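Local atomic coordinates of cytochrome P450 monooxygenase (Rhodococcus sp. ECU0066, PDB entry 6KBH), a protein that probably acts as a self-sufficient monooxygenase, combining heme, FMN and a [2Fe-2S] cluster in a single polypeptide chain. Residues R400-R412 with E455-E467. Residues are numbered along the deposited sequence; the frame is centred on the assembly and turned at random.
Sequences RMEIQIFLEELTR and ELLSRRQPVKIGE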
# COMPACT_ATOMS: atom_id res chain seq x y z
N ARG A 400 0.27 4.02 -8.82
CA ARG A 400 0.98 4.33 -7.58
C ARG A 400 2.47 4.52 -7.84
O ARG A 400 3.09 5.47 -7.34
CB ARG A 400 0.75 3.23 -6.55
CG ARG A 400 -0.49 3.40 -5.72
CD ARG A 400 -0.82 2.11 -4.99
NE ARG A 400 -1.83 2.31 -3.96
CZ ARG A 400 -2.49 1.33 -3.36
NH1 ARG A 400 -2.25 0.06 -3.70
NH2 ARG A 400 -3.39 1.60 -2.42
N MET A 401 3.08 3.61 -8.60
CA MET A 401 4.48 3.75 -8.98
C MET A 401 4.69 5.04 -9.76
O MET A 401 5.61 5.82 -9.47
CB MET A 401 4.93 2.54 -9.79
CG MET A 401 6.23 2.75 -10.54
SD MET A 401 6.56 1.54 -11.83
CE MET A 401 6.97 0.11 -10.84
N GLU A 402 3.84 5.27 -10.76
CA GLU A 402 3.97 6.43 -11.64
C GLU A 402 3.97 7.73 -10.86
O GLU A 402 4.82 8.61 -11.08
CB GLU A 402 2.81 6.41 -12.62
CG GLU A 402 3.17 6.74 -14.02
CD GLU A 402 2.07 6.32 -14.95
OE1 GLU A 402 1.21 5.51 -14.56
OE2 GLU A 402 2.03 6.85 -16.07
N ILE A 403 3.01 7.89 -9.94
CA ILE A 403 2.95 9.11 -9.14
C ILE A 403 4.19 9.23 -8.27
O ILE A 403 4.80 10.31 -8.18
CB ILE A 403 1.67 9.12 -8.28
CG1 ILE A 403 0.43 9.06 -9.17
CG2 ILE A 403 1.63 10.36 -7.42
CD1 ILE A 403 0.24 10.28 -10.01
N GLN A 404 4.58 8.14 -7.62
CA GLN A 404 5.72 8.16 -6.71
C GLN A 404 6.99 8.68 -7.37
O GLN A 404 7.76 9.42 -6.75
CB GLN A 404 5.96 6.77 -6.14
CG GLN A 404 5.31 6.52 -4.81
CD GLN A 404 5.26 5.06 -4.50
OE1 GLN A 404 4.42 4.35 -5.04
NE2 GLN A 404 6.18 4.59 -3.67
N ILE A 405 7.25 8.29 -8.62
CA ILE A 405 8.46 8.72 -9.31
C ILE A 405 8.31 10.15 -9.84
O ILE A 405 9.27 10.93 -9.80
CB ILE A 405 8.86 7.72 -10.41
CG1 ILE A 405 8.76 6.30 -9.90
CG2 ILE A 405 10.29 7.96 -10.80
CD1 ILE A 405 8.54 5.29 -10.98
N PHE A 406 7.15 10.46 -10.42
CA PHE A 406 6.87 11.85 -10.75
C PHE A 406 7.21 12.75 -9.57
O PHE A 406 7.93 13.75 -9.71
CB PHE A 406 5.39 12.05 -11.11
CG PHE A 406 4.92 11.32 -12.34
CD1 PHE A 406 5.83 10.83 -13.27
CD2 PHE A 406 3.57 11.16 -12.59
CE1 PHE A 406 5.38 10.17 -14.40
CE2 PHE A 406 3.11 10.51 -13.72
CZ PHE A 406 4.02 10.02 -14.63
N LEU A 407 6.69 12.40 -8.41
CA LEU A 407 6.88 13.18 -7.20
C LEU A 407 8.22 12.93 -6.53
O LEU A 407 8.52 13.59 -5.53
CB LEU A 407 5.75 12.90 -6.21
CG LEU A 407 5.64 13.81 -4.98
CD1 LEU A 407 5.47 15.27 -5.41
CD2 LEU A 407 4.52 13.37 -4.05
N GLU A 408 9.06 12.03 -7.03
CA GLU A 408 10.39 12.12 -6.44
C GLU A 408 11.31 13.00 -7.28
O GLU A 408 12.06 13.80 -6.72
CB GLU A 408 11.02 10.74 -6.18
CG GLU A 408 11.37 9.86 -7.35
CD GLU A 408 12.57 8.97 -7.05
OE1 GLU A 408 13.63 9.51 -6.68
OE2 GLU A 408 12.45 7.74 -7.20
N GLU A 409 11.22 12.92 -8.61
CA GLU A 409 12.08 13.75 -9.44
C GLU A 409 11.80 15.23 -9.24
O GLU A 409 12.73 16.04 -9.16
CB GLU A 409 11.93 13.39 -10.92
CG GLU A 409 12.99 14.08 -11.75
CD GLU A 409 13.09 13.56 -13.17
OE1 GLU A 409 12.19 12.82 -13.61
OE2 GLU A 409 14.09 13.90 -13.84
N LEU A 410 10.52 15.62 -9.15
CA LEU A 410 10.21 17.04 -9.00
C LEU A 410 10.53 17.55 -7.60
O LEU A 410 10.77 18.75 -7.43
CB LEU A 410 8.74 17.29 -9.35
CG LEU A 410 8.29 16.77 -10.72
CD1 LEU A 410 6.79 16.91 -10.86
CD2 LEU A 410 9.01 17.48 -11.85
N THR A 411 10.53 16.67 -6.60
CA THR A 411 11.01 17.08 -5.28
C THR A 411 12.52 17.02 -5.18
O THR A 411 13.12 17.77 -4.40
CB THR A 411 10.39 16.21 -4.19
OG1 THR A 411 10.84 14.85 -4.34
CG2 THR A 411 8.87 16.27 -4.26
N ARG A 412 13.16 16.13 -5.95
CA ARG A 412 14.62 16.10 -5.98
C ARG A 412 15.17 17.34 -6.67
O ARG A 412 15.90 18.13 -6.06
CB ARG A 412 15.09 14.84 -6.70
CG ARG A 412 14.94 13.56 -5.90
CD ARG A 412 16.17 13.27 -5.08
NE ARG A 412 16.13 11.91 -4.54
CZ ARG A 412 16.34 10.81 -5.27
NH1 ARG A 412 16.60 10.91 -6.57
NH2 ARG A 412 16.28 9.62 -4.70
N GLU A 455 24.99 14.93 -8.86
CA GLU A 455 24.96 13.66 -8.14
C GLU A 455 23.55 13.19 -7.75
O GLU A 455 23.36 11.99 -7.54
CB GLU A 455 25.86 13.78 -6.90
CG GLU A 455 25.46 12.94 -5.69
CD GLU A 455 26.41 13.08 -4.52
OE1 GLU A 455 27.28 13.98 -4.57
OE2 GLU A 455 26.31 12.29 -3.55
N LEU A 456 22.56 14.11 -7.70
CA LEU A 456 21.24 13.75 -7.17
C LEU A 456 20.44 12.87 -8.11
O LEU A 456 19.46 12.24 -7.69
CB LEU A 456 20.41 15.02 -6.84
CG LEU A 456 19.77 14.92 -5.46
CD1 LEU A 456 20.84 14.43 -4.51
CD2 LEU A 456 19.18 16.24 -4.96
N LEU A 457 20.79 12.85 -9.38
CA LEU A 457 20.00 12.13 -10.38
C LEU A 457 20.32 10.64 -10.39
O LEU A 457 19.41 9.80 -10.49
CB LEU A 457 20.22 12.75 -11.77
CG LEU A 457 20.15 14.27 -11.92
CD1 LEU A 457 21.26 14.99 -11.15
CD2 LEU A 457 20.24 14.65 -13.41
N SER A 458 21.60 10.29 -10.28
CA SER A 458 21.97 8.90 -10.07
C SER A 458 21.30 8.32 -8.84
O SER A 458 21.12 7.10 -8.74
CB SER A 458 23.49 8.77 -9.96
OG SER A 458 24.15 9.41 -11.04
N ARG A 459 20.94 9.18 -7.88
CA ARG A 459 20.06 8.76 -6.79
C ARG A 459 18.72 8.33 -7.34
O ARG A 459 18.04 9.11 -8.02
CB ARG A 459 19.85 9.90 -5.80
CG ARG A 459 21.06 10.40 -5.08
CD ARG A 459 20.58 11.03 -3.80
NE ARG A 459 21.50 10.90 -2.68
CZ ARG A 459 22.66 11.54 -2.60
NH1 ARG A 459 23.04 12.35 -3.58
NH2 ARG A 459 23.44 11.37 -1.54
N ARG A 460 18.32 7.09 -7.04
CA ARG A 460 16.99 6.62 -7.40
C ARG A 460 16.42 5.90 -6.19
O ARG A 460 17.09 5.05 -5.60
CB ARG A 460 17.03 5.74 -8.64
CG ARG A 460 17.39 4.28 -8.49
CD ARG A 460 16.56 3.47 -9.45
NE ARG A 460 16.27 2.14 -8.92
CZ ARG A 460 15.47 1.27 -9.51
NH1 ARG A 460 14.87 1.59 -10.65
NH2 ARG A 460 15.26 0.07 -8.96
N GLN A 461 15.21 6.30 -5.78
CA GLN A 461 14.63 5.58 -4.65
C GLN A 461 13.74 4.47 -5.17
O GLN A 461 12.89 4.71 -6.03
CB GLN A 461 13.82 6.51 -3.76
CG GLN A 461 13.40 5.84 -2.47
CD GLN A 461 12.56 6.73 -1.60
OE1 GLN A 461 12.07 7.76 -2.05
NE2 GLN A 461 12.40 6.34 -0.34
N PRO A 462 13.91 3.25 -4.67
CA PRO A 462 13.03 2.15 -5.10
C PRO A 462 11.58 2.46 -4.78
O PRO A 462 11.24 2.94 -3.69
CB PRO A 462 13.55 0.95 -4.30
CG PRO A 462 14.27 1.55 -3.13
CD PRO A 462 14.89 2.81 -3.65
N VAL A 463 10.71 2.18 -5.75
CA VAL A 463 9.28 2.31 -5.55
C VAL A 463 8.83 1.39 -4.41
O VAL A 463 9.39 0.31 -4.19
CB VAL A 463 8.56 1.97 -6.87
CG1 VAL A 463 7.08 1.74 -6.65
CG2 VAL A 463 8.77 3.08 -7.88
N LYS A 464 7.83 1.85 -3.66
CA LYS A 464 7.14 1.00 -2.69
C LYS A 464 5.65 1.09 -2.95
O LYS A 464 5.03 2.12 -2.66
CB LYS A 464 7.49 1.38 -1.25
CG LYS A 464 8.89 0.95 -0.87
CD LYS A 464 9.09 0.80 0.61
CE LYS A 464 10.47 0.21 0.89
NZ LYS A 464 10.65 -1.14 0.29
N ILE A 465 5.08 0.03 -3.51
CA ILE A 465 3.66 -0.02 -3.86
C ILE A 465 3.08 -1.35 -3.39
O ILE A 465 3.79 -2.34 -3.23
CB ILE A 465 3.41 0.15 -5.38
CG1 ILE A 465 4.22 -0.88 -6.17
CG2 ILE A 465 3.70 1.55 -5.81
CD1 ILE A 465 4.34 -0.58 -7.64
N GLY A 466 1.77 -1.35 -3.19
CA GLY A 466 1.06 -2.54 -2.80
C GLY A 466 1.03 -2.80 -1.31
O GLY A 466 0.50 -3.84 -0.89
N GLU A 467 1.57 -1.90 -0.49
CA GLU A 467 1.59 -2.12 0.94
C GLU A 467 0.63 -1.15 1.63
O GLU A 467 0.57 0.03 1.26
CB GLU A 467 3.00 -1.93 1.50
CG GLU A 467 4.07 -2.72 0.75
CD GLU A 467 5.47 -2.17 0.95
OE1 GLU A 467 5.63 -1.21 1.74
OE2 GLU A 467 6.41 -2.69 0.32
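A sharp bend in Arg-412 at chi2 (-90°) and the chi1 of Glu-408 (66°), which sets CG between the backbone N and the carbonyl carbon, direct both charged ends at the extended chain of residues 459-461. The helix 396-413 is the L helix of the cytochrome P450 fold, following the heme ligand Cys-393; the 455-467 segment runs along it within the connection from helix 449-452 to strand 475-486, in the sheet that also carries the FMN-binding Arg-520. Arg-412 NH1 donates to Arg-459 O at 2.7 Å, with an N-H...O angle of 144°; the nitrogen stands above the carbonyl plane, so the bond uses no lone-pair direction. The guanidinium is flanked on its two faces, each partner offset toward the rim: Arg-459 CB lies over one, 3.5 Å from Arg-412 NH1, and Glu-408 OE1 over the other. That carboxylate oxygen is 3.3 Å from Arg-412 NH1 but well out of the guanidinium plane, so the pairing is one of charges alone. The other oxygen, Glu-408 OE2, accepts a weak bond from Gln-461 N (3.4 Å) and has its stronger partner in Arg-157. A leucine in place of Arg-412 would probably leave Arg-459 O without this donor and the Glu-408 carboxylate with one positive partner fewer, Arg-157 remaining. Toward Met-401 the contact becomes apolar: Val-463 turns CG2 to both Met-401 CG (3.7 Å) and Ile-405 CG1 (3.8 Å), its side chain crossing each at about a right angle. The guanidinium of Arg-400 pairs with Glu-320 and Asp-730, while its aliphatic root faces the connection. Beside that root, Ile-465 divides its branches, CG2 meeting Arg-400 CB at 3.5 Å and CD1 reaching Met-401 CB at 3.8 Å.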